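Local structure of viral protein F93 (Sulfolobus turreted icosahedral virus, 2CO5) at residues N10-L15 against E86-I91; I59-E64 against V70-E75; I3-R8 against I55-L60. The protein probably binds DNA as a winged-helix dimer and may act as a transcriptional regulator inside the infected archaeal cell. All coordinates share one frame; numbering follows the deposited sequence.

Contact 1: residues N10-L15 against E86-I91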
loop_
_atom_site.group_PDB
_atom_site.type_symbol
_atom_site.label_atom_id
_atom_site.label_comp_id
_atom_site.label_asym_id
_atom_site.label_seq_id
_atom_site.Cartn_x
_atom_site.Cartn_y
_atom_site.Cartn_z
ATOM N N ASN B 10 -1.735 -0.922 -6.121
ATOM C CA ASN B 10 -1.942 -1.031 -7.559
ATOM C C ASN B 10 -0.645 -0.861 -8.348
ATOM O O ASN B 10 -0.465 -1.503 -9.385
ATOM C CB ASN B 10 -3.012 -0.044 -8.027
ATOM C CG ASN B 10 -4.426 -0.536 -7.747
ATOM O OD1 ASN B 10 -5.402 0.199 -7.925
ATOM N ND2 ASN B 10 -4.544 -1.786 -7.333
ATOM N N TYR B 11 0.259 -0.016 -7.848
ATOM C CA TYR B 11 1.589 0.111 -8.441
ATOM C C TYR B 11 2.382 -1.173 -8.239
ATOM O O TYR B 11 3.013 -1.656 -9.166
ATOM C CB TYR B 11 2.367 1.293 -7.852
ATOM C CG TYR B 11 1.983 2.656 -8.399
ATOM C CD1 TYR B 11 1.959 2.900 -9.771
ATOM C CD2 TYR B 11 1.683 3.705 -7.549
ATOM C CE1 TYR B 11 1.634 4.154 -10.273
ATOM C CE2 TYR B 11 1.363 4.971 -8.042
ATOM C CZ TYR B 11 1.343 5.185 -9.399
ATOM O OH TYR B 11 1.008 6.419 -9.894
ATOM N N TYR B 12 2.348 -1.718 -7.026
ATOM C CA TYR B 12 3.034 -2.976 -6.739
ATOM C C TYR B 12 2.515 -4.078 -7.649
ATOM O O TYR B 12 3.285 -4.813 -8.250
ATOM C CB TYR B 12 2.854 -3.386 -5.275
ATOM C CG TYR B 12 3.429 -4.755 -4.981
ATOM C CD1 TYR B 12 4.802 -4.931 -4.824
ATOM C CD2 TYR B 12 2.604 -5.879 -4.893
ATOM C CE1 TYR B 12 5.341 -6.184 -4.572
ATOM C CE2 TYR B 12 3.132 -7.135 -4.649
ATOM C CZ TYR B 12 4.508 -7.281 -4.492
ATOM O OH TYR B 12 5.048 -8.514 -4.238
ATOM N N ILE B 13 1.199 -4.173 -7.755
ATOM C CA ILE B 13 0.573 -5.183 -8.587
ATOM C C ILE B 13 0.985 -5.071 -10.058
ATOM O O ILE B 13 1.294 -6.080 -10.689
ATOM C CB ILE B 13 -0.957 -5.124 -8.450
ATOM C CG1 ILE B 13 -1.372 -5.709 -7.103
ATOM C CG2 ILE B 13 -1.615 -5.874 -9.578
ATOM C CD1 ILE B 13 -2.786 -5.390 -6.712
ATOM N N ILE B 14 1.001 -3.853 -10.599
ATOM C CA ILE B 14 1.432 -3.632 -11.980
ATOM C C ILE B 14 2.874 -4.105 -12.190
ATOM O O ILE B 14 3.154 -4.852 -13.129
ATOM C CB ILE B 14 1.323 -2.145 -12.394
ATOM C CG1 ILE B 14 -0.153 -1.740 -12.554
ATOM C CG2 ILE B 14 2.084 -1.902 -13.690
ATOM C CD1 ILE B 14 -0.378 -0.250 -12.724
ATOM N N LEU B 15 3.777 -3.666 -11.316
ATOM C CA LEU B 15 5.196 -4.055 -11.396
ATOM C C LEU B 15 5.406 -5.560 -11.219
ATOM O O LEU B 15 6.280 -6.151 -11.853
ATOM C CB LEU B 15 6.024 -3.289 -10.351
ATOM C CG LEU B 15 6.676 -1.971 -10.793
ATOM C CD1 LEU B 15 5.858 -1.271 -11.847
ATOM C CD2 LEU B 15 6.946 -1.050 -9.602
ATOM N N GLU B 86 9.998 -5.268 -0.768
ATOM C CA GLU B 86 10.543 -5.331 0.585
ATOM C C GLU B 86 9.690 -4.510 1.540
ATOM O O GLU B 86 9.427 -4.937 2.659
ATOM C CB GLU B 86 11.998 -4.858 0.622
ATOM C CG GLU B 86 12.985 -5.794 -0.083
ATOM C CD GLU B 86 12.955 -7.216 0.453
ATOM O OE1 GLU B 86 13.089 -7.399 1.682
ATOM O OE2 GLU B 86 12.800 -8.152 -0.363
ATOM N N PHE B 87 9.240 -3.339 1.091
ATOM C CA PHE B 87 8.385 -2.488 1.915
ATOM C C PHE B 87 7.089 -3.217 2.320
ATOM O O PHE B 87 6.772 -3.321 3.511
ATOM C CB PHE B 87 8.055 -1.181 1.188
ATOM C CG PHE B 87 6.938 -0.410 1.831
ATOM C CD1 PHE B 87 7.175 0.364 2.960
ATOM C CD2 PHE B 87 5.646 -0.486 1.330
ATOM C CE1 PHE B 87 6.146 1.065 3.568
ATOM C CE2 PHE B 87 4.614 0.211 1.925
ATOM C CZ PHE B 87 4.864 0.989 3.050
ATOM N N PHE B 88 6.355 -3.723 1.332
ATOM C CA PHE B 88 5.068 -4.389 1.592
ATOM C C PHE B 88 5.224 -5.679 2.391
ATOM O O PHE B 88 4.398 -5.989 3.243
ATOM C CB PHE B 88 4.306 -4.654 0.286
ATOM C CG PHE B 88 3.530 -3.457 -0.218
ATOM C CD1 PHE B 88 3.913 -2.793 -1.371
ATOM C CD2 PHE B 88 2.421 -2.999 0.473
ATOM C CE1 PHE B 88 3.212 -1.697 -1.825
ATOM C CE2 PHE B 88 1.712 -1.899 0.024
ATOM C CZ PHE B 88 2.114 -1.243 -1.132
ATOM N N LYS B 89 6.295 -6.418 2.136
ATOM C CA LYS B 89 6.585 -7.619 2.903
ATOM C C LYS B 89 6.781 -7.252 4.377
ATOM O O LYS B 89 6.227 -7.903 5.257
ATOM C CB LYS B 89 7.822 -8.318 2.339
ATOM C CG LYS B 89 8.134 -9.662 2.961
ATOM C CD LYS B 89 9.322 -10.316 2.273
ATOM C CE LYS B 89 9.777 -11.559 3.021
ATOM N NZ LYS B 89 10.860 -12.282 2.298
ATOM N N LYS B 90 7.545 -6.188 4.627
ATOM C CA LYS B 90 7.818 -5.716 5.985
ATOM C C LYS B 90 6.557 -5.292 6.741
ATOM O O LYS B 90 6.426 -5.590 7.924
ATOM C CB LYS B 90 8.831 -4.558 5.961
ATOM C CG LYS B 90 9.096 -3.905 7.316
ATOM C CD LYS B 90 10.251 -2.896 7.255
ATOM C CE LYS B 90 9.905 -1.686 6.385
ATOM N NZ LYS B 90 10.857 -0.553 6.575
ATOM N N ILE B 91 5.640 -4.592 6.081
ATOM C CA ILE B 91 4.456 -4.078 6.786
ATOM C C ILE B 91 3.239 -5.006 6.752
ATOM O O ILE B 91 2.347 -4.872 7.583
ATOM C CB ILE B 91 4.055 -2.645 6.324
ATOM C CG1 ILE B 91 3.575 -2.627 4.875
ATOM C CG2 ILE B 91 5.218 -1.676 6.529
ATOM C CD1 ILE B 91 2.674 -1.443 4.572
#
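Tyr12 and Phe88 form a small, buried aromatic contact between helix 9-20 and the C-terminal helix 75-92, close to the interface with the second subunit. The backbones stay apart, with the CA atoms of Tyr12 and Phe88 8.7 Å from each other, and the two side chains bridge the gap on their own. Both start out toward the opposite helix and then pass alongside, heading opposite ways. Their first torsions set this course: CG of Tyr12 lies anti to the backbone N (chi1 174°), whereas CG of Phe88 lies anti to the carbonyl carbon. The root of the tyrosine therefore does much of the touching, its CB coming 3.9 Å from CE1 of Phe88, while CD1 of Phe88 sits 4.1 Å from CG of Tyr12. The rings meet obliquely, centroids 5.6 Å apart and planes inclined at 55°, so neither ring lies flat on the other. Helix 9-20 is the first helix of the winged-helix domain, and helix 75-92 follows the wing hairpin and carries the chain into the dimer interface. The neighbouring residue of the same helix, Phe87, places CD2 3.9 Å above the plane of the Phe88 ring, over its centre. Val92 of the second subunit also packs on Phe88. OH of Tyr12 is hydrogen-bonded to ND1 of His85 in the same chain, one turn before Phe88 on helix 75-92. Nearby, Ile91 packs on Ile9 of the second subunit, and NZ of Lys90 is hydrogen-bonded to Phe38 O of that same neighbouring chain.

Contact 2: residues I59-E64 against V70-E75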
loop_
_atom_site.group_PDB
_atom_site.type_symbol
_atom_site.label_atom_id
_atom_site.label_comp_id
_atom_site.label_asym_id
_atom_site.label_seq_id
_atom_site.Cartn_x
_atom_site.Cartn_y
_atom_site.Cartn_z
ATOM N N ILE B 59 10.014 4.067 -15.162
ATOM C CA ILE B 59 9.877 2.807 -14.424
ATOM C C ILE B 59 9.533 1.714 -15.429
ATOM O O ILE B 59 10.125 0.631 -15.423
ATOM C CB ILE B 59 8.749 2.894 -13.354
ATOM C CG1 ILE B 59 9.071 3.964 -12.304
ATOM C CG2 ILE B 59 8.524 1.539 -12.684
ATOM C CD1 ILE B 59 10.356 3.719 -11.528
ATOM N N LEU B 60 8.566 2.021 -16.289
ATOM C CA LEU B 60 8.258 1.206 -17.456
ATOM C C LEU B 60 8.773 1.896 -18.713
ATOM O O LEU B 60 9.029 3.109 -18.717
ATOM C CB LEU B 60 6.747 0.994 -17.592
ATOM C CG LEU B 60 6.047 0.148 -16.533
ATOM C CD1 LEU B 60 4.559 0.044 -16.855
ATOM C CD2 LEU B 60 6.677 -1.233 -16.449
ATOM N N ARG B 61 8.921 1.101 -19.770
ATOM C CA ARG B 61 9.173 1.590 -21.124
ATOM C C ARG B 61 8.096 1.028 -22.042
ATOM O O ARG B 61 7.619 -0.088 -21.833
ATOM C CB ARG B 61 10.555 1.148 -21.618
ATOM C CG ARG B 61 10.682 1.033 -23.151
ATOM C CD ARG B 61 12.120 0.987 -23.648
ATOM N NE ARG B 61 12.609 -0.368 -23.916
ATOM C CZ ARG B 61 13.151 -1.184 -23.012
ATOM N NH1 ARG B 61 13.271 -0.817 -21.736
ATOM N NH2 ARG B 61 13.589 -2.386 -23.392
ATOM N N GLU B 62 7.737 1.796 -23.069
ATOM C CA GLU B 62 6.740 1.374 -24.041
ATOM C C GLU B 62 7.333 1.423 -25.443
ATOM O O GLU B 62 7.865 2.450 -25.855
ATOM C CB GLU B 62 5.525 2.289 -23.956
ATOM C CG GLU B 62 4.255 1.726 -24.565
ATOM C CD GLU B 62 3.081 2.681 -24.413
ATOM O OE1 GLU B 62 3.098 3.757 -25.052
ATOM O OE2 GLU B 62 2.142 2.358 -23.650
ATOM N N GLU B 63 7.265 0.306 -26.160
ATOM C CA GLU B 63 7.635 0.279 -27.574
ATOM C C GLU B 63 6.413 -0.032 -28.421
ATOM O O GLU B 63 5.643 -0.948 -28.118
ATOM C CB GLU B 63 8.734 -0.752 -27.858
ATOM C CG GLU B 63 10.135 -0.303 -27.459
ATOM C CD GLU B 63 11.235 -1.135 -28.107
ATOM O OE1 GLU B 63 11.205 -1.322 -29.345
ATOM O OE2 GLU B 63 12.140 -1.594 -27.381
ATOM N N GLU B 64 6.249 0.741 -29.488
ATOM C CA GLU B 64 5.177 0.528 -30.438
ATOM C C GLU B 64 5.498 -0.694 -31.295
ATOM O O GLU B 64 6.544 -0.736 -31.951
ATOM C CB GLU B 64 5.016 1.769 -31.324
ATOM C CG GLU B 64 3.759 1.770 -32.174
ATOM C CD GLU B 64 2.502 1.820 -31.331
ATOM O OE1 GLU B 64 2.306 2.832 -30.628
ATOM O OE2 GLU B 64 1.718 0.847 -31.368
ATOM N N VAL B 70 3.988 -2.706 -26.492
ATOM C CA VAL B 70 4.636 -3.604 -25.541
ATOM C C VAL B 70 5.211 -2.805 -24.385
ATOM O O VAL B 70 5.900 -1.803 -24.593
ATOM C CB VAL B 70 5.777 -4.420 -26.184
ATOM C CG1 VAL B 70 6.476 -5.266 -25.119
ATOM C CG2 VAL B 70 5.247 -5.298 -27.313
ATOM N N LEU B 71 4.912 -3.256 -23.166
ATOM C CA LEU B 71 5.488 -2.677 -21.959
ATOM C C LEU B 71 6.758 -3.436 -21.578
ATOM O O LEU B 71 6.830 -4.656 -21.710
ATOM C CB LEU B 71 4.482 -2.707 -20.799
ATOM C CG LEU B 71 3.243 -1.821 -20.940
ATOM C CD1 LEU B 71 2.297 -2.021 -19.754
ATOM C CD2 LEU B 71 3.643 -0.340 -21.086
ATOM N N PHE B 72 7.757 -2.685 -21.125
ATOM C CA PHE B 72 9.000 -3.235 -20.613
ATOM C C PHE B 72 9.272 -2.638 -19.241
ATOM O O PHE B 72 9.041 -1.446 -19.024
ATOM C CB PHE B 72 10.164 -2.882 -21.528
ATOM C CG PHE B 72 10.075 -3.495 -22.897
ATOM C CD1 PHE B 72 9.398 -2.843 -23.920
ATOM C CD2 PHE B 72 10.681 -4.712 -23.167
ATOM C CE1 PHE B 72 9.310 -3.399 -25.184
ATOM C CE2 PHE B 72 10.608 -5.274 -24.439
ATOM C CZ PHE B 72 9.911 -4.610 -25.444
ATOM N N LEU B 73 9.772 -3.472 -18.330
ATOM C CA LEU B 73 10.257 -3.016 -17.038
ATOM C C LEU B 73 11.737 -2.647 -17.176
ATOM O O LEU B 73 12.546 -3.465 -17.566
ATOM C CB LEU B 73 10.069 -4.121 -15.987
ATOM C CG LEU B 73 10.220 -3.736 -14.514
ATOM C CD1 LEU B 73 9.158 -2.737 -14.108
ATOM C CD2 LEU B 73 10.141 -4.970 -13.638
ATOM N N THR B 74 12.080 -1.405 -16.855
ATOM C CA THR B 74 13.457 -0.931 -16.930
ATOM C C THR B 74 14.258 -1.342 -15.701
ATOM O O THR B 74 13.699 -1.841 -14.723
ATOM C CB THR B 74 13.504 0.609 -17.013
ATOM O OG1 THR B 74 13.007 1.171 -15.784
ATOM C CG2 THR B 74 12.676 1.111 -18.196
ATOM N N GLU B 75 15.570 -1.115 -15.755
ATOM C CA GLU B 75 16.442 -1.346 -14.608
ATOM C C GLU B 75 15.976 -0.515 -13.421
ATOM O O GLU B 75 15.937 -0.998 -12.291
ATOM C CB GLU B 75 17.884 -0.973 -14.947
ATOM C CG GLU B 75 18.543 -1.868 -15.982
ATOM C CD GLU B 75 19.867 -1.312 -16.462
ATOM O OE1 GLU B 75 20.457 -0.474 -15.742
ATOM O OE2 GLU B 75 20.317 -1.712 -17.557
#
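Strands 60-63 and 70-73 pair as an antiparallel beta hairpin, the wing of the winged-helix fold, and strand 70-73 also pairs with strand 24-26 to complete a three-stranded sheet. Backbone bonds set the register. Arg61 and Phe72 form a hydrogen-bonded pair, joined by Arg61 N to Phe72 O and Phe72 N to Arg61 O, both 2.7 Å. Glu63 and Val70 form the next such pair, again with a bond in each direction. Between and beside them lie the non-hydrogen-bonded pairs Glu62-Leu71 and Leu60-Leu73, with CA-H...O contacts such as Leu60 CA to Phe72 O.

Apolar packing lies on the face that carries Leu60, Leu71 and Leu73. CD2 of Leu60 meets CD1 of Leu73 at 3.7 Å, and Leu18 and Leu54 pack on Leu60 from helices 9-20 and 44-56. Glu62 shares this face, its OE2 in a salt bridge with Lys27.

Charge and aromatic contacts occupy the other face. The guanidinium of Arg61 lies flat on Phe72, planes only 7° apart, in an off-centre cation-pi arrangement displaced toward CB, with CZ 4.4 Å from the ring centroid. A bend at chi3 (98°) turns the arginine's end over the ring. Glu63 lays CB and CG against CE1 of Phe72, and its OE2 lies in the guanidinium plane at the edge, a long salt bridge to NE of Arg61.

At the hairpin's base Thr74, the N-cap of helix 75-92, faces Ile59. Thr74 N is hydrogen-bonded to Ile59 O at 3.2 Å, while OG1 of Thr74 is hydrogen-bonded to Lys58 O and, capping the helix, to Gly77 N.

Contact 3: residues I3-R8 against I55-L60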
loop_
_atom_site.group_PDB
_atom_site.type_symbol
_atom_site.label_atom_id
_atom_site.label_comp_id
_atom_site.label_asym_id
_atom_site.label_seq_id
_atom_site.Cartn_x
_atom_site.Cartn_y
_atom_site.Cartn_z
ATOM N N ILE B 3 7.167 7.197 3.557
ATOM C CA ILE B 3 6.240 6.666 2.571
ATOM C C ILE B 3 6.472 7.410 1.269
ATOM O O ILE B 3 6.526 8.638 1.262
ATOM C CB ILE B 3 4.777 6.849 3.011
ATOM C CG1 ILE B 3 4.500 6.056 4.297
ATOM C CG2 ILE B 3 3.817 6.435 1.887
ATOM C CD1 ILE B 3 4.654 4.573 4.152
ATOM N N ARG B 4 6.612 6.664 0.176
ATOM C CA ARG B 4 6.890 7.259 -1.130
ATOM C C ARG B 4 5.752 6.964 -2.100
ATOM O O ARG B 4 4.940 6.068 -1.858
ATOM C CB ARG B 4 8.236 6.756 -1.658
ATOM C CG ARG B 4 9.410 7.193 -0.776
ATOM C CD ARG B 4 10.758 6.712 -1.301
ATOM N NE ARG B 4 11.185 7.442 -2.495
ATOM C CZ ARG B 4 11.693 8.674 -2.501
ATOM N NH1 ARG B 4 11.847 9.361 -1.372
ATOM N NH2 ARG B 4 12.048 9.228 -3.654
ATOM N N LYS B 5 5.701 7.728 -3.192
ATOM C CA LYS B 5 4.534 7.749 -4.096
ATOM C C LYS B 5 4.093 6.405 -4.667
ATOM O O LYS B 5 2.902 6.192 -4.890
ATOM C CB LYS B 5 4.746 8.750 -5.245
ATOM C CG LYS B 5 5.820 8.377 -6.261
ATOM C CD LYS B 5 6.008 9.477 -7.305
ATOM C CE LYS B 5 7.334 9.324 -8.042
ATOM N NZ LYS B 5 7.528 10.338 -9.117
ATOM N N TYR B 6 5.030 5.498 -4.905
ATOM C CA TYR B 6 4.659 4.204 -5.479
ATOM C C TYR B 6 4.233 3.160 -4.435
ATOM O O TYR B 6 3.916 2.018 -4.792
ATOM C CB TYR B 6 5.768 3.680 -6.388
ATOM C CG TYR B 6 6.001 4.532 -7.631
ATOM C CD1 TYR B 6 7.290 4.862 -8.039
ATOM C CD2 TYR B 6 4.930 5.006 -8.399
ATOM C CE1 TYR B 6 7.514 5.641 -9.183
ATOM C CE2 TYR B 6 5.139 5.787 -9.546
ATOM C CZ TYR B 6 6.435 6.099 -9.932
ATOM O OH TYR B 6 6.653 6.878 -11.054
ATOM N N MET B 7 4.171 3.560 -3.161
ATOM C CA MET B 7 3.744 2.659 -2.090
ATOM C C MET B 7 2.225 2.597 -2.052
ATOM O O MET B 7 1.577 3.017 -1.099
ATOM C CB MET B 7 4.354 3.067 -0.747
ATOM C CG MET B 7 5.875 2.972 -0.783
ATOM S SD MET B 7 6.731 3.396 0.732
ATOM C CE MET B 7 8.425 3.040 0.257
ATOM N N ARG B 8 1.685 2.073 -3.141
ATOM C CA ARG B 8 0.265 1.834 -3.327
ATOM C C ARG B 8 0.160 0.450 -3.949
ATOM O O ARG B 8 0.990 0.080 -4.786
ATOM C CB ARG B 8 -0.332 2.884 -4.262
ATOM C CG ARG B 8 -0.216 4.304 -3.730
ATOM C CD ARG B 8 -0.565 5.325 -4.798
ATOM N NE ARG B 8 -1.967 5.264 -5.210
ATOM C CZ ARG B 8 -2.491 5.947 -6.228
ATOM N NH1 ARG B 8 -1.739 6.764 -6.957
ATOM N NH2 ARG B 8 -3.777 5.816 -6.523
ATOM N N ILE B 55 5.469 4.992 -17.118
ATOM C CA ILE B 55 6.176 5.165 -18.388
ATOM C C ILE B 55 6.895 6.505 -18.460
ATOM O O ILE B 55 8.052 6.574 -18.884
ATOM C CB ILE B 55 5.210 5.044 -19.593
ATOM C CG1 ILE B 55 4.777 3.584 -19.773
ATOM C CG2 ILE B 55 5.868 5.577 -20.870
ATOM C CD1 ILE B 55 3.735 3.369 -20.849
ATOM N N ASP B 56 6.210 7.575 -18.061
ATOM C CA ASP B 56 6.800 8.911 -18.136
ATOM C C ASP B 56 7.905 9.088 -17.080
ATOM O O ASP B 56 8.790 9.918 -17.260
ATOM C CB ASP B 56 5.732 10.011 -17.986
ATOM C CG ASP B 56 4.657 9.960 -19.061
ATOM O OD1 ASP B 56 4.910 9.403 -20.147
ATOM O OD2 ASP B 56 3.548 10.488 -18.813
ATOM N N ASP B 57 7.851 8.303 -15.996
ATOM C CA ASP B 57 8.897 8.295 -14.955
ATOM C C ASP B 57 9.985 7.227 -15.181
ATOM O O ASP B 57 10.816 6.984 -14.299
ATOM C CB ASP B 57 8.261 8.073 -13.575
ATOM C CG ASP B 57 9.222 8.364 -12.421
ATOM O OD1 ASP B 57 9.972 9.357 -12.495
ATOM O OD2 ASP B 57 9.218 7.605 -11.431
ATOM N N LYS B 58 9.971 6.580 -16.344
ATOM C CA LYS B 58 11.024 5.632 -16.738
ATOM C C LYS B 58 11.097 4.376 -15.868
ATOM O O LYS B 58 12.121 3.699 -15.851
ATOM C CB LYS B 58 12.404 6.315 -16.768
ATOM C CG LYS B 58 12.445 7.711 -17.394
ATOM C CD LYS B 58 11.829 7.743 -18.783
ATOM C CE LYS B 58 12.186 9.031 -19.513
ATOM N NZ LYS B 58 11.355 9.233 -20.730
ATOM N N ILE B 59 10.014 4.067 -15.162
ATOM C CA ILE B 59 9.877 2.807 -14.424
ATOM C C ILE B 59 9.533 1.714 -15.429
ATOM O O ILE B 59 10.125 0.631 -15.423
ATOM C CB ILE B 59 8.749 2.894 -13.354
ATOM C CG1 ILE B 59 9.071 3.964 -12.304
ATOM C CG2 ILE B 59 8.524 1.539 -12.684
ATOM C CD1 ILE B 59 10.356 3.719 -11.528
ATOM N N LEU B 60 8.566 2.021 -16.289
ATOM C CA LEU B 60 8.258 1.206 -17.456
ATOM C C LEU B 60 8.773 1.896 -18.713
ATOM O O LEU B 60 9.029 3.109 -18.717
ATOM C CB LEU B 60 6.747 0.994 -17.592
ATOM C CG LEU B 60 6.047 0.148 -16.533
ATOM C CD1 LEU B 60 4.559 0.044 -16.855
ATOM C CD2 LEU B 60 6.677 -1.233 -16.449
#
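Tyr6 and Asp57 link the N-terminal arm to the turn between helix 44-56 and the wing of the winged-helix fold. On the arm, Arg4 to Met7 make a type I beta turn just ahead of helix 9-20. Across from it, a Schellman motif with Lys58 in the C-prime position ends helix 44-56, its Lys58 N bonded to Ile55 O and Ile59 N to Leu54 O.

The close-packed part centres on the Tyr6 ring. The CA atoms of Tyr6 and Ile59 are 10.4 Å apart, and the tyrosine side chain spans most of that separation, its CE1 lying 3.9 Å from CG1 of Ile59 with the isoleucine alongside. Tyr11 of helix 9-20 meets the Tyr6 ring edge-to-face, and Leu54 adds an apolar side chain against it. CG of Lys5 stands 4.0 Å above the centre of one face of the same ring. The tight part ends in a short bond: the OH of Tyr6 donates to OD2 of Asp57 at 2.7 Å. OD2 lies at the edge of the ring, near its plane, whereas the hydroxyl approaches from 35° out of the carboxylate plane. A chi1 of -167° turns the Asp57 carboxylate away from its own backbone N and toward the arm.

Toward solvent the contact becomes sparser. Asp57 is partly exposed, and its backbone O takes a hydrogen bond from NZ of Lys76. Lys5 is exposed, and its outstretched chain follows the tyrosine outward until NZ comes 4.0 Å from Asp57 OD2, a long salt bridge to the same oxygen that the tyrosine holds.

From the N terminus, the arm 3-8 comes first and leads directly into helix 9-20. Contact 3 closes a loop from this arm to the end of helix 44-56, enclosing the first helices and strand 24-26. Contact 1 opens at 10-15, before that loop has closed, and ends at 86-91, so contacts 1 and 3 cross. Contact 2, the short hairpin closure, is nested inside the loop of contact 1 and begins where contact 3 ends, sharing Ile59 and Leu60 with it. Leu15 packs on Ile59 and Leu73, joining helix 9-20 to the wing, while contacts 1 and 3 both touch the second subunit.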